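Local coordinates for putative lipoprotein (Bacteroides ovatus, PDB 3OQQ), which is of unknown function but, as a putative lipoprotein that binds calcium ions, probably works outside the cytoplasm, at residues 41-47 / 163-167; 19-23 / 110-116; 36-41 / 119-124. All coordinates share one frame; numbering follows the deposited sequence.

Interaction 1 (41-47 / 163-167). With CA (calcium ion), chain E.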
ATOM      1  N   VAL A  41       1.613 -20.802   4.304  1.00 25.11           N
ATOM      2  CA  VAL A  41       0.271 -21.328   4.572  1.00 25.12           C
ATOM      3  C   VAL A  41       0.306 -22.822   4.800  1.00 31.27           C
ATOM      4  O   VAL A  41       0.801 -23.556   3.951  1.00 30.55           O
ATOM      5  CB  VAL A  41      -0.657 -21.002   3.368  1.00 26.65           C
ATOM      6  CG1 VAL A  41      -2.094 -21.444   3.618  1.00 25.79           C
ATOM      7  CG2 VAL A  41      -0.593 -19.524   3.022  1.00 24.95           C
ATOM      8  N   LEU A  42      -0.271 -23.276   5.913  1.00 29.56           N
ATOM      9  CA  LEU A  42      -0.382 -24.704   6.192  1.00 30.39           C
ATOM     10  C   LEU A  42      -1.655 -25.222   5.516  1.00 36.02           C
ATOM     11  O   LEU A  42      -2.735 -24.657   5.723  1.00 36.38           O
ATOM     12  CB  LEU A  42      -0.396 -24.954   7.715  1.00 30.34           C
ATOM     13  CG  LEU A  42      -0.821 -26.334   8.214  1.00 35.32           C
ATOM     14  CD1 LEU A  42       0.167 -27.415   7.797  1.00 34.59           C
ATOM     15  CD2 LEU A  42      -0.981 -26.324   9.706  1.00 37.44           C
ATOM     16  N   VAL A  43      -1.525 -26.273   4.694  1.00 31.88           N
ATOM     17  CA  VAL A  43      -2.672 -26.883   4.020  1.00 31.41           C
ATOM     18  C   VAL A  43      -2.769 -28.312   4.499  1.00 39.99           C
ATOM     19  O   VAL A  43      -2.039 -29.171   4.019  1.00 40.94           O
ATOM     20  CB  VAL A  43      -2.640 -26.795   2.465  1.00 32.83           C
ATOM     21  CG1 VAL A  43      -3.934 -27.339   1.859  1.00 32.66           C
ATOM     22  CG2 VAL A  43      -2.388 -25.369   1.987  1.00 30.72           C
ATOM     23  N   LYS A  44      -3.649 -28.554   5.476  1.00 40.34           N
ATOM     24  CA  LYS A  44      -3.931 -29.883   6.020  1.00 42.68           C
ATOM     25  C   LYS A  44      -5.263 -30.289   5.399  1.00 50.15           C
ATOM     26  O   LYS A  44      -6.296 -29.683   5.701  1.00 50.06           O
ATOM     27  CB  LYS A  44      -3.948 -29.873   7.560  1.00 45.41           C
ATOM     28  CG  LYS A  44      -3.988 -31.263   8.184  1.00 64.98           C
ATOM     29  CD  LYS A  44      -4.602 -31.237   9.572  1.00 80.72           C
ATOM     30  CE  LYS A  44      -4.916 -32.632  10.062  1.00 96.49           C
ATOM     31  NZ  LYS A  44      -5.857 -32.611  11.211  1.00107.82           N
ATOM     32  N   ASP A  45      -5.204 -31.244   4.450  1.00 49.19           N
ATOM     33  CA  ASP A  45      -6.306 -31.764   3.629  1.00 51.19           C
ATOM     34  C   ASP A  45      -6.700 -30.661   2.624  1.00 53.40           C
ATOM     35  O   ASP A  45      -6.176 -30.635   1.502  1.00 51.39           O
ATOM     36  CB  ASP A  45      -7.505 -32.278   4.472  1.00 55.32           C
ATOM     37  CG  ASP A  45      -7.126 -33.110   5.691  1.00 72.27           C
ATOM     38  OD1 ASP A  45      -6.437 -34.144   5.518  1.00 75.35           O
ATOM     39  OD2 ASP A  45      -7.525 -32.733   6.815  1.00 77.66           O
ATOM     40  N   SER A  46      -7.558 -29.717   3.044  1.00 49.90           N
ATOM     41  CA  SER A  46      -7.943 -28.592   2.193  1.00 48.22           C
ATOM     42  C   SER A  46      -8.085 -27.315   3.040  1.00 49.51           C
ATOM     43  O   SER A  46      -8.255 -27.399   4.256  1.00 49.87           O
ATOM     44  CB  SER A  46      -9.214 -28.897   1.401  1.00 51.96           C
ATOM     45  OG  SER A  46     -10.383 -28.714   2.177  1.00 62.68           O
ATOM     46  N   ARG A  47      -7.934 -26.140   2.410  1.00 42.93           N
ATOM     47  CA  ARG A  47      -8.029 -24.872   3.130  1.00 41.10           C
ATOM     48  C   ARG A  47      -8.570 -23.775   2.219  1.00 42.43           C
ATOM     49  O   ARG A  47      -7.989 -23.503   1.173  1.00 39.90           O
ATOM     50  CB  ARG A  47      -6.673 -24.469   3.719  1.00 38.67           C
ATOM     51  CG  ARG A  47      -6.759 -23.220   4.576  1.00 44.01           C
ATOM     52  CD  ARG A  47      -5.482 -22.987   5.325  1.00 38.21           C
ATOM     53  NE  ARG A  47      -5.653 -21.941   6.327  1.00 34.59           N
ATOM     54  CZ  ARG A  47      -4.702 -21.518   7.144  1.00 39.85           C
ATOM     55  NH1 ARG A  47      -3.497 -22.073   7.116  1.00 30.48           N
ATOM     56  NH2 ARG A  47      -4.947 -20.545   8.003  1.00 35.13           N
ATOM     57  N   SER A 163       1.076 -20.001  17.527  1.00 47.44           N
ATOM     58  CA  SER A 163       1.852 -21.234  17.717  1.00 48.04           C
ATOM     59  C   SER A 163       1.489 -22.332  16.677  1.00 49.54           C
ATOM     60  O   SER A 163       2.319 -23.194  16.374  1.00 49.11           O
ATOM     61  CB  SER A 163       1.649 -21.772  19.128  1.00 53.64           C
ATOM     62  OG  SER A 163       2.606 -22.777  19.423  1.00 67.50           O
ATOM     63  N   GLN A 164       0.255 -22.284  16.142  1.00 44.46           N
ATOM     64  CA  GLN A 164      -0.285 -23.243  15.180  1.00 43.76           C
ATOM     65  C   GLN A 164      -1.363 -22.584  14.306  1.00 46.94           C
ATOM     66  O   GLN A 164      -2.177 -21.791  14.804  1.00 46.19           O
ATOM     67  CB  GLN A 164      -0.871 -24.456  15.943  1.00 45.83           C
ATOM     68  CG  GLN A 164      -1.365 -25.621  15.073  1.00 55.35           C
ATOM     69  CD  GLN A 164      -0.322 -26.325  14.220  1.00 60.28           C
ATOM     70  OE1 GLN A 164       0.820 -26.569  14.622  1.00 47.47           O
ATOM     71  NE2 GLN A 164      -0.736 -26.759  13.048  1.00 54.58           N
ATOM     72  N   GLN A 165      -1.378 -22.935  13.012  1.00 41.96           N
ATOM     73  CA  GLN A 165      -2.365 -22.421  12.066  1.00 41.79           C
ATOM     74  C   GLN A 165      -3.686 -23.202  12.169  1.00 50.18           C
ATOM     75  O   GLN A 165      -3.706 -24.302  12.725  1.00 51.15           O
ATOM     76  CB  GLN A 165      -1.810 -22.481  10.629  1.00 41.74           C
ATOM     77  CG  GLN A 165      -0.608 -21.566  10.411  1.00 37.88           C
ATOM     78  CD  GLN A 165      -0.176 -21.476   8.970  1.00 46.23           C
ATOM     79  OE1 GLN A 165      -0.991 -21.521   8.049  1.00 39.81           O
ATOM     80  NE2 GLN A 165       1.116 -21.252   8.752  1.00 31.94           N
HETATM   81  N   MSE A 166      -4.780 -22.618  11.626  1.00 49.27           N
HETATM   82  CA  MSE A 166      -6.141 -23.179  11.533  1.00 51.35           C
HETATM   83  C   MSE A 166      -6.739 -23.537  12.909  1.00 58.05           C
HETATM   84  O   MSE A 166      -7.090 -24.694  13.170  1.00 59.22           O
HETATM   85  CB  MSE A 166      -6.187 -24.397  10.589  1.00 54.57           C
HETATM   86  CG  MSE A 166      -5.954 -24.036   9.141  1.00 61.59           C
HETATM   87 SE   MSE A 166      -5.939 -25.574   7.960  0.75 72.53          SE
HETATM   88  CE  MSE A 166      -4.528 -26.569   8.797  1.00 70.06           C
HETATM   89  N   MSE A 167      -6.890 -22.516  13.762  1.00 54.15           N
HETATM   90  CA  MSE A 167      -7.475 -22.633  15.094  1.00 54.61           C
HETATM   91  C   MSE A 167      -8.893 -22.050  15.089  1.00 60.94           C
HETATM   92  O   MSE A 167      -9.210 -21.230  14.222  1.00 59.96           O
HETATM   93  CB  MSE A 167      -6.595 -21.911  16.139  1.00 55.61           C
HETATM   94  CG  MSE A 167      -5.156 -22.433  16.221  1.00 61.41           C
HETATM   95 SE   MSE A 167      -4.925 -24.147  17.167  0.75 69.92          SE
HETATM   96  CE  MSE A 167      -4.939 -25.360  15.679  1.00 66.70           C
TER
HETATM   97 CA    CA E 460       3.058 -27.343  14.310  1.00 49.25          CA
HETATM   98  O   HOH W   1      -4.175 -19.992  10.309  1.00 42.25           O
HETATM   99  O   HOH W   2       3.046 -24.719  13.935  1.00 40.32           O
HETATM  100  O   HOH W   3       5.146 -27.384  14.938  1.00 37.90           O

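Interaction 2 (19-23 / 110-116). With CA (calcium ion), chain E.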
ATOM      1  N   ALA A  19       9.217 -25.894   8.355  1.00 43.37           N
ATOM      2  CA  ALA A  19       8.498 -24.931   7.502  1.00 41.27           C
ATOM      3  C   ALA A  19       8.383 -25.389   6.012  1.00 40.86           C
ATOM      4  O   ALA A  19       7.700 -24.729   5.218  1.00 37.90           O
ATOM      5  CB  ALA A  19       9.180 -23.573   7.571  1.00 41.29           C
ATOM      6  N   SER A  20       9.008 -26.544   5.660  1.00 35.72           N
ATOM      7  CA  SER A  20       9.039 -27.074   4.294  1.00 33.19           C
ATOM      8  C   SER A  20       7.652 -27.502   3.756  1.00 35.23           C
ATOM      9  O   SER A  20       7.510 -27.587   2.545  1.00 32.90           O
ATOM     10  CB  SER A  20      10.021 -28.234   4.181  1.00 34.64           C
ATOM     11  OG  SER A  20       9.670 -29.307   5.037  1.00 40.72           O
ATOM     12  N   THR A  21       6.626 -27.714   4.619  1.00 32.02           N
ATOM     13  CA  THR A  21       5.309 -28.113   4.101  1.00 30.86           C
ATOM     14  C   THR A  21       4.459 -26.915   3.729  1.00 31.35           C
ATOM     15  O   THR A  21       3.516 -27.043   2.931  1.00 30.49           O
ATOM     16  CB  THR A  21       4.548 -29.000   5.093  1.00 35.84           C
ATOM     17  OG1 THR A  21       3.490 -29.633   4.366  1.00 34.04           O
ATOM     18  CG2 THR A  21       3.942 -28.202   6.274  1.00 28.86           C
ATOM     19  N   LEU A  22       4.753 -25.761   4.335  1.00 26.05           N
ATOM     20  CA  LEU A  22       3.975 -24.546   4.112  1.00 24.92           C
ATOM     21  C   LEU A  22       4.092 -24.089   2.657  1.00 31.21           C
ATOM     22  O   LEU A  22       5.098 -24.365   1.985  1.00 31.37           O
ATOM     23  CB  LEU A  22       4.396 -23.447   5.089  1.00 24.23           C
ATOM     24  CG  LEU A  22       4.502 -23.880   6.556  1.00 27.91           C
ATOM     25  CD1 LEU A  22       5.003 -22.754   7.401  1.00 27.69           C
ATOM     26  CD2 LEU A  22       3.176 -24.349   7.083  1.00 27.72           C
ATOM     27  N   VAL A  23       3.017 -23.468   2.148  1.00 26.36           N
ATOM     28  CA  VAL A  23       2.952 -23.089   0.742  1.00 24.09           C
ATOM     29  C   VAL A  23       2.867 -21.559   0.565  1.00 26.36           C
ATOM     30  O   VAL A  23       2.485 -20.830   1.477  1.00 24.88           O
ATOM     31  CB  VAL A  23       1.781 -23.824   0.007  1.00 26.84           C
ATOM     32  CG1 VAL A  23       1.958 -25.347   0.056  1.00 26.97           C
ATOM     33  CG2 VAL A  23       0.410 -23.419   0.564  1.00 26.34           C
ATOM     34  N   VAL A 110       5.558 -31.918   0.137  1.00 27.47           N
ATOM     35  CA  VAL A 110       6.057 -32.195   1.490  1.00 29.20           C
ATOM     36  C   VAL A 110       4.801 -32.219   2.386  1.00 33.31           C
ATOM     37  O   VAL A 110       4.058 -31.226   2.437  1.00 32.25           O
ATOM     38  CB  VAL A 110       7.148 -31.219   2.025  1.00 32.09           C
ATOM     39  CG1 VAL A 110       7.447 -31.513   3.508  1.00 32.56           C
ATOM     40  CG2 VAL A 110       8.424 -31.325   1.195  1.00 31.56           C
ATOM     41  N   GLN A 111       4.523 -33.374   2.985  1.00 29.62           N
ATOM     42  CA  GLN A 111       3.333 -33.574   3.810  1.00 30.36           C
ATOM     43  C   GLN A 111       3.490 -32.925   5.193  1.00 35.87           C
ATOM     44  O   GLN A 111       4.555 -33.035   5.808  1.00 36.55           O
ATOM     45  CB  GLN A 111       2.989 -35.061   3.925  1.00 32.97           C
ATOM     46  CG  GLN A 111       2.571 -35.693   2.583  1.00 37.42           C
ATOM     47  CD  GLN A 111       1.371 -35.002   1.950  1.00 51.06           C
ATOM     48  OE1 GLN A 111       0.289 -34.905   2.540  1.00 44.18           O
ATOM     49  NE2 GLN A 111       1.542 -34.485   0.746  1.00 37.36           N
ATOM     50  N   PRO A 112       2.439 -32.226   5.690  1.00 30.87           N
ATOM     51  CA  PRO A 112       2.579 -31.544   6.975  1.00 30.60           C
ATOM     52  C   PRO A 112       2.611 -32.472   8.179  1.00 36.80           C
ATOM     53  O   PRO A 112       1.908 -33.490   8.231  1.00 37.62           O
ATOM     54  CB  PRO A 112       1.379 -30.594   7.022  1.00 31.50           C
ATOM     55  CG  PRO A 112       0.392 -31.156   6.089  1.00 36.42           C
ATOM     56  CD  PRO A 112       1.115 -31.978   5.075  1.00 31.35           C
ATOM     57  N   THR A 113       3.524 -32.130   9.099  1.00 33.54           N
ATOM     58  CA  THR A 113       3.751 -32.676  10.445  1.00 35.38           C
ATOM     59  C   THR A 113       4.263 -31.522  11.264  1.00 39.33           C
ATOM     60  O   THR A 113       4.627 -30.492  10.688  1.00 36.41           O
ATOM     61  CB  THR A 113       4.682 -33.893  10.517  1.00 43.75           C
ATOM     62  OG1 THR A 113       5.980 -33.545  10.048  1.00 50.74           O
ATOM     63  CG2 THR A 113       4.125 -35.133   9.820  1.00 40.87           C
ATOM     64  N   ASN A 114       4.319 -31.671  12.594  1.00 38.21           N
ATOM     65  CA  ASN A 114       4.828 -30.584  13.434  1.00 38.48           C
ATOM     66  C   ASN A 114       6.354 -30.360  13.192  1.00 42.55           C
ATOM     67  O   ASN A 114       6.883 -29.323  13.579  1.00 41.98           O
ATOM     68  CB  ASN A 114       4.497 -30.825  14.900  1.00 38.94           C
ATOM     69  CG  ASN A 114       3.059 -30.463  15.242  1.00 51.31           C
ATOM     70  OD1 ASN A 114       2.613 -29.332  15.026  1.00 38.66           O
ATOM     71  ND2 ASN A 114       2.298 -31.399  15.802  1.00 40.12           N
ATOM     72  N   GLU A 115       7.015 -31.308  12.497  1.00 39.23           N
ATOM     73  CA  GLU A 115       8.422 -31.266  12.103  1.00 39.83           C
ATOM     74  C   GLU A 115       8.619 -30.348  10.865  1.00 43.96           C
ATOM     75  O   GLU A 115       9.695 -29.755  10.726  1.00 44.08           O
ATOM     76  CB  GLU A 115       8.929 -32.709  11.807  1.00 42.25           C
ATOM     77  CG  GLU A 115      10.360 -32.839  11.284  1.00 49.30           C
ATOM     78  CD  GLU A 115      10.898 -34.240  11.035  1.00 70.58           C
ATOM     79  OE1 GLU A 115      10.186 -35.070  10.421  1.00 50.77           O
ATOM     80  OE2 GLU A 115      12.071 -34.484  11.398  1.00 65.61           O
ATOM     81  N   THR A 116       7.570 -30.207   9.995  1.00 38.51           N
ATOM     82  CA  THR A 116       7.626 -29.460   8.727  1.00 35.84           C
ATOM     83  C   THR A 116       6.672 -28.233   8.602  1.00 36.58           C
ATOM     84  O   THR A 116       6.717 -27.553   7.568  1.00 33.60           O
ATOM     85  CB  THR A 116       7.322 -30.432   7.573  1.00 42.15           C
ATOM     86  OG1 THR A 116       5.965 -30.874   7.666  1.00 43.82           O
ATOM     87  CG2 THR A 116       8.244 -31.635   7.563  1.00 37.92           C
TER
HETATM   88 CA    CA E 460       3.058 -27.343  14.310  1.00 49.25          CA
HETATM   89  O   HOH W   4       3.800 -28.926   1.080  1.00 21.60           O
HETATM   90  O   HOH W   3       5.146 -27.384  14.938  1.00 37.90           O
HETATM   91  O   HOH W   2       3.046 -24.719  13.935  1.00 40.32           O

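Interaction 3 (36-41 / 119-124)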
ATOM      1  N   LEU A  36       3.132 -12.222  -4.462  1.00 21.85           N
ATOM      2  CA  LEU A  36       2.711 -13.049  -3.324  1.00 22.69           C
ATOM      3  C   LEU A  36       1.476 -12.429  -2.669  1.00 26.47           C
ATOM      4  O   LEU A  36       1.456 -11.223  -2.377  1.00 26.57           O
ATOM      5  CB  LEU A  36       3.838 -13.187  -2.295  1.00 23.58           C
ATOM      6  CG  LEU A  36       3.678 -14.283  -1.256  1.00 30.56           C
ATOM      7  CD1 LEU A  36       4.961 -15.006  -1.063  1.00 31.83           C
ATOM      8  CD2 LEU A  36       3.227 -13.701   0.088  1.00 33.60           C
ATOM      9  N   LEU A  37       0.446 -13.246  -2.475  1.00 20.80           N
ATOM     10  CA  LEU A  37      -0.816 -12.845  -1.839  1.00 18.57           C
ATOM     11  C   LEU A  37      -0.854 -13.326  -0.388  1.00 23.85           C
ATOM     12  O   LEU A  37      -1.257 -12.584   0.498  1.00 23.46           O
ATOM     13  CB  LEU A  37      -1.986 -13.439  -2.611  1.00 17.58           C
ATOM     14  CG  LEU A  37      -2.123 -13.015  -4.064  1.00 20.56           C
ATOM     15  CD1 LEU A  37      -3.096 -13.911  -4.760  1.00 19.96           C
ATOM     16  CD2 LEU A  37      -2.554 -11.541  -4.174  1.00 21.86           C
ATOM     17  N   VAL A  38      -0.434 -14.579  -0.159  1.00 22.39           N
ATOM     18  CA  VAL A  38      -0.413 -15.192   1.173  1.00 24.26           C
ATOM     19  C   VAL A  38       0.797 -16.153   1.205  1.00 28.27           C
ATOM     20  O   VAL A  38       1.034 -16.893   0.250  1.00 26.96           O
ATOM     21  CB  VAL A  38      -1.785 -15.833   1.581  1.00 29.39           C
ATOM     22  CG1 VAL A  38      -2.157 -17.018   0.711  1.00 30.18           C
ATOM     23  CG2 VAL A  38      -1.826 -16.208   3.061  1.00 30.11           C
ATOM     24  N   GLY A  39       1.608 -16.018   2.250  1.00 26.15           N
ATOM     25  CA  GLY A  39       2.823 -16.802   2.438  1.00 26.36           C
ATOM     26  C   GLY A  39       2.767 -17.721   3.635  1.00 30.99           C
ATOM     27  O   GLY A  39       1.969 -17.495   4.555  1.00 30.25           O
ATOM     28  N   ASP A  40       3.629 -18.777   3.610  1.00 27.84           N
ATOM     29  CA  ASP A  40       3.824 -19.799   4.651  1.00 28.53           C
ATOM     30  C   ASP A  40       2.486 -20.339   5.216  1.00 29.44           C
ATOM     31  O   ASP A  40       2.273 -20.363   6.430  1.00 27.31           O
ATOM     32  CB  ASP A  40       4.744 -19.245   5.775  1.00 31.38           C
ATOM     33  CG  ASP A  40       6.187 -19.063   5.319  1.00 41.32           C
ATOM     34  OD1 ASP A  40       6.693 -19.937   4.576  1.00 43.97           O
ATOM     35  OD2 ASP A  40       6.818 -18.067   5.726  1.00 44.44           O
ATOM     36  N   VAL A  41       1.613 -20.802   4.304  1.00 25.11           N
ATOM     37  CA  VAL A  41       0.271 -21.328   4.572  1.00 25.12           C
ATOM     38  C   VAL A  41       0.306 -22.822   4.800  1.00 31.27           C
ATOM     39  O   VAL A  41       0.801 -23.556   3.951  1.00 30.55           O
ATOM     40  CB  VAL A  41      -0.657 -21.002   3.368  1.00 26.65           C
ATOM     41  CG1 VAL A  41      -2.094 -21.444   3.618  1.00 25.79           C
ATOM     42  CG2 VAL A  41      -0.593 -19.524   3.022  1.00 24.95           C
ATOM     43  N   GLY A 119       5.990 -22.341  10.888  1.00 34.52           N
ATOM     44  CA  GLY A 119       5.991 -21.052  10.213  1.00 32.91           C
ATOM     45  C   GLY A 119       4.686 -20.314  10.390  1.00 36.96           C
ATOM     46  O   GLY A 119       3.626 -20.934  10.538  1.00 37.87           O
ATOM     47  N   TYR A 120       4.762 -18.984  10.373  1.00 33.11           N
ATOM     48  CA  TYR A 120       3.617 -18.101  10.545  1.00 32.32           C
ATOM     49  C   TYR A 120       2.997 -17.716   9.223  1.00 33.74           C
ATOM     50  O   TYR A 120       3.687 -17.227   8.328  1.00 32.97           O
ATOM     51  CB  TYR A 120       4.024 -16.824  11.291  1.00 33.50           C
ATOM     52  CG  TYR A 120       4.697 -17.039  12.627  1.00 37.72           C
ATOM     53  CD1 TYR A 120       4.030 -17.669  13.676  1.00 40.07           C
ATOM     54  CD2 TYR A 120       5.964 -16.524  12.880  1.00 39.31           C
ATOM     55  CE1 TYR A 120       4.634 -17.833  14.925  1.00 39.76           C
ATOM     56  CE2 TYR A 120       6.573 -16.674  14.125  1.00 41.11           C
ATOM     57  CZ  TYR A 120       5.908 -17.337  15.142  1.00 45.72           C
ATOM     58  OH  TYR A 120       6.511 -17.484  16.367  1.00 49.04           O
ATOM     59  N   LEU A 121       1.680 -17.853   9.124  1.00 30.04           N
ATOM     60  CA  LEU A 121       0.973 -17.443   7.918  1.00 29.03           C
ATOM     61  C   LEU A 121       1.035 -15.905   7.830  1.00 31.40           C
ATOM     62  O   LEU A 121       0.930 -15.224   8.852  1.00 29.32           O
ATOM     63  CB  LEU A 121      -0.487 -17.967   7.948  1.00 29.33           C
ATOM     64  CG  LEU A 121      -1.403 -17.604   6.760  1.00 33.29           C
ATOM     65  CD1 LEU A 121      -2.326 -18.738   6.413  1.00 34.09           C
ATOM     66  CD2 LEU A 121      -2.227 -16.386   7.062  1.00 34.83           C
ATOM     67  N   PHE A 122       1.237 -15.369   6.622  1.00 27.57           N
ATOM     68  CA  PHE A 122       1.250 -13.919   6.454  1.00 26.17           C
ATOM     69  C   PHE A 122       0.523 -13.540   5.191  1.00 30.60           C
ATOM     70  O   PHE A 122       0.633 -14.238   4.180  1.00 31.17           O
ATOM     71  CB  PHE A 122       2.670 -13.307   6.503  1.00 26.25           C
ATOM     72  CG  PHE A 122       3.659 -13.682   5.417  1.00 26.13           C
ATOM     73  CD1 PHE A 122       4.462 -14.810   5.544  1.00 29.79           C
ATOM     74  CD2 PHE A 122       3.835 -12.866   4.303  1.00 25.56           C
ATOM     75  CE1 PHE A 122       5.400 -15.145   4.550  1.00 30.34           C
ATOM     76  CE2 PHE A 122       4.773 -13.188   3.315  1.00 28.09           C
ATOM     77  CZ  PHE A 122       5.553 -14.324   3.442  1.00 27.69           C
ATOM     78  N   TYR A 123      -0.296 -12.485   5.281  1.00 26.00           N
ATOM     79  CA  TYR A 123      -1.019 -11.912   4.157  1.00 25.62           C
ATOM     80  C   TYR A 123      -0.145 -10.823   3.553  1.00 27.17           C
ATOM     81  O   TYR A 123       0.633 -10.199   4.280  1.00 26.56           O
ATOM     82  CB  TYR A 123      -2.359 -11.347   4.616  1.00 28.27           C
ATOM     83  CG  TYR A 123      -3.362 -12.406   4.986  1.00 32.12           C
ATOM     84  CD1 TYR A 123      -4.121 -13.049   4.010  1.00 35.61           C
ATOM     85  CD2 TYR A 123      -3.581 -12.749   6.316  1.00 32.86           C
ATOM     86  CE1 TYR A 123      -5.053 -14.032   4.348  1.00 39.78           C
ATOM     87  CE2 TYR A 123      -4.518 -13.723   6.667  1.00 34.40           C
ATOM     88  CZ  TYR A 123      -5.246 -14.367   5.680  1.00 44.17           C
ATOM     89  OH  TYR A 123      -6.168 -15.327   6.023  1.00 48.56           O
ATOM     90  N   HIS A 124      -0.246 -10.595   2.245  1.00 22.17           N
ATOM     91  CA  HIS A 124       0.593  -9.588   1.615  1.00 21.47           C
ATOM     92  C   HIS A 124      -0.197  -8.777   0.604  1.00 27.27           C
ATOM     93  O   HIS A 124      -0.884  -9.356  -0.257  1.00 26.14           O
ATOM     94  CB  HIS A 124       1.826 -10.256   0.922  1.00 22.35           C
ATOM     95  CG  HIS A 124       2.738  -9.296   0.207  1.00 25.19           C
ATOM     96  ND1 HIS A 124       3.063  -9.468  -1.120  1.00 27.34           N
ATOM     97  CD2 HIS A 124       3.388  -8.200   0.678  1.00 26.78           C
ATOM     98  CE1 HIS A 124       3.894  -8.478  -1.421  1.00 26.54           C
ATOM     99  NE2 HIS A 124       4.127  -7.698  -0.363  1.00 26.64           N
TER

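Interaction 1 (41-47 / 163-167)
The side-chain oxygen of Q165 takes two hydrogen bonds from the 41-47 segment. R47 NH1 reaches Q165 OE1 at 2.7 Å, in the carbonyl plane and close to the plane of the guanidinium. L42 N gives the second, 2.9 Å to Q165 OE1 and nearly straight at 167°, but it comes from above the carbonyl plane rather than along a lone pair. The same R47 NH1 also donates to L42 O, this time onto a lone pair, at 3.0 Å. One arginine nitrogen thus ties together the backbone of its own segment and the glutamine, which should help fix the guanidinium's rotation. Q165 NE2 is held in turn by D40 O and G119 O, so both ends of the amide are engaged. A water accepts a hydrogen bond from M166 N and lies very close to R47 NH2.

Over one face of the guanidinium lies the selenomethionine M166, its CG 3.4 Å from R47 CZ and above the centre of the group. A bend at the last torsion of M166 (chi3 -57°) swings CE off the arginine, so that M166 CE meets L42 CD2 at 3.7 Å and K44 CB at 3.6 Å. L42 CD2 also touches Q164 NE2. The other branch of that amide, Q164 OE1, binds the calcium ion at 2.4 Å; N114 and D117 complete the protein ligands, and two waters join them.

The 163-167 loop connects strands 150-161 and 173-184, and it closes here over the link between strands 36-41 and 46-54. On the side of that link away from the loop, V41 and V43 pack on V23 and L103, from strands 23-26 and 96-104.

Interaction 2 (19-23 / 110-116)
A type I beta turn, A19 to L22, docks on the loop that carries N114 of a calcium site. The turn presents T21 N to T116 O, and this bond is 3.0 Å long and nearly straight (169°); A19 N adds a weak one to the same oxygen. T21 also uses its hydroxyl: with OG1 anti to the backbone N (chi1 -164°), it donates to V110 O at 2.6 Å from above the carbonyl plane. A water lies 2.7 Å from both T21 O and V110 O.

The turn leads straight into strand 23-26, while the 110-116 loop joins strand 96-104 to strand 122-131. T21 is buried where the two meet, its CG2 3.6 Å from P112 CB, with the two side chains crossing at about a right angle. T116 OG1 lies 3.5 Å from T21 CB and accepts a bond from T113 N, which ties the loop to itself. Nearer the surface, S20 OG rests 3.5 Å from V110 CG1. Two residues before T116, N114 OD1 binds the calcium ion at 2.2 Å, and N114 O accepts a hydrogen bond from one of the metal's waters.

Interaction 3 (36-41 / 119-124)
F122 carries its ring between its own backbone N and carbonyl carbon (chi1 65°), which lays the ring back over G39. G39 CA sits 3.9 Å from the centroid of the F122 ring, over its face, in a CH-pi contact. The absence of a side chain on G39 is what lets the ring come so near. H124 takes the other course, CG anti to its N (chi1 178°), and so sends the imidazole across to L36. There H124 ND1 donates to L36 O at 2.7 Å, the oxygen lying close to the ring plane, while H124 NE2 bonds to D155 of the neighbouring strand 150-161.

The backbones that carry these side chains pair as antiparallel strands. G39 and F122 form the hydrogen-bonded pair, G39 N to F122 O at 2.8 Å and F122 N to G39 O at 3.1 Å; V38 and Y123 form the non-hydrogen-bonded one. H124 N reaches L37 O at 2.8 Å. The 36-41 strand is irregular along its opposite edge: L37 and V38 make a classic beta bulge against V25, and D40 and V41 a G1 bulge against V23.

L36 CD2 meets F122 CE2 at 3.6 Å, and D40 OD2 approaches CE1 at the edge of the same ring, the carboxylate turned steeply to it. On the face of the sheet that holds V38 and Y123, V38 CG2 packs on Y123; it also touches L121. V41 and L121 lie side by side, pointing the same way, with R47 of strand 46-54 against both.

How the interactions relate
Interactions 1 and 2 lie far out on the chain, their centres about 27 and 30 Å from its own, and each supplies one ligand, Q164 or N114, to the same calcium ion. Interaction 3 lies deeper, about 17 Å from that centre, and is a bulged antiparallel strand pairing held mainly by backbone bonds, with one from the H124 ring. In the two loop contacts side-chain groups do much of the bonding: the Q165 amide in interaction 1, the T21 hydroxyl beside a backbone bond in interaction 2. Q165 joins interaction 1 to interaction 3 through D40 and G119, and V41 belongs to both. Interaction 2 meets both through a probable V23 N to V41 O bond.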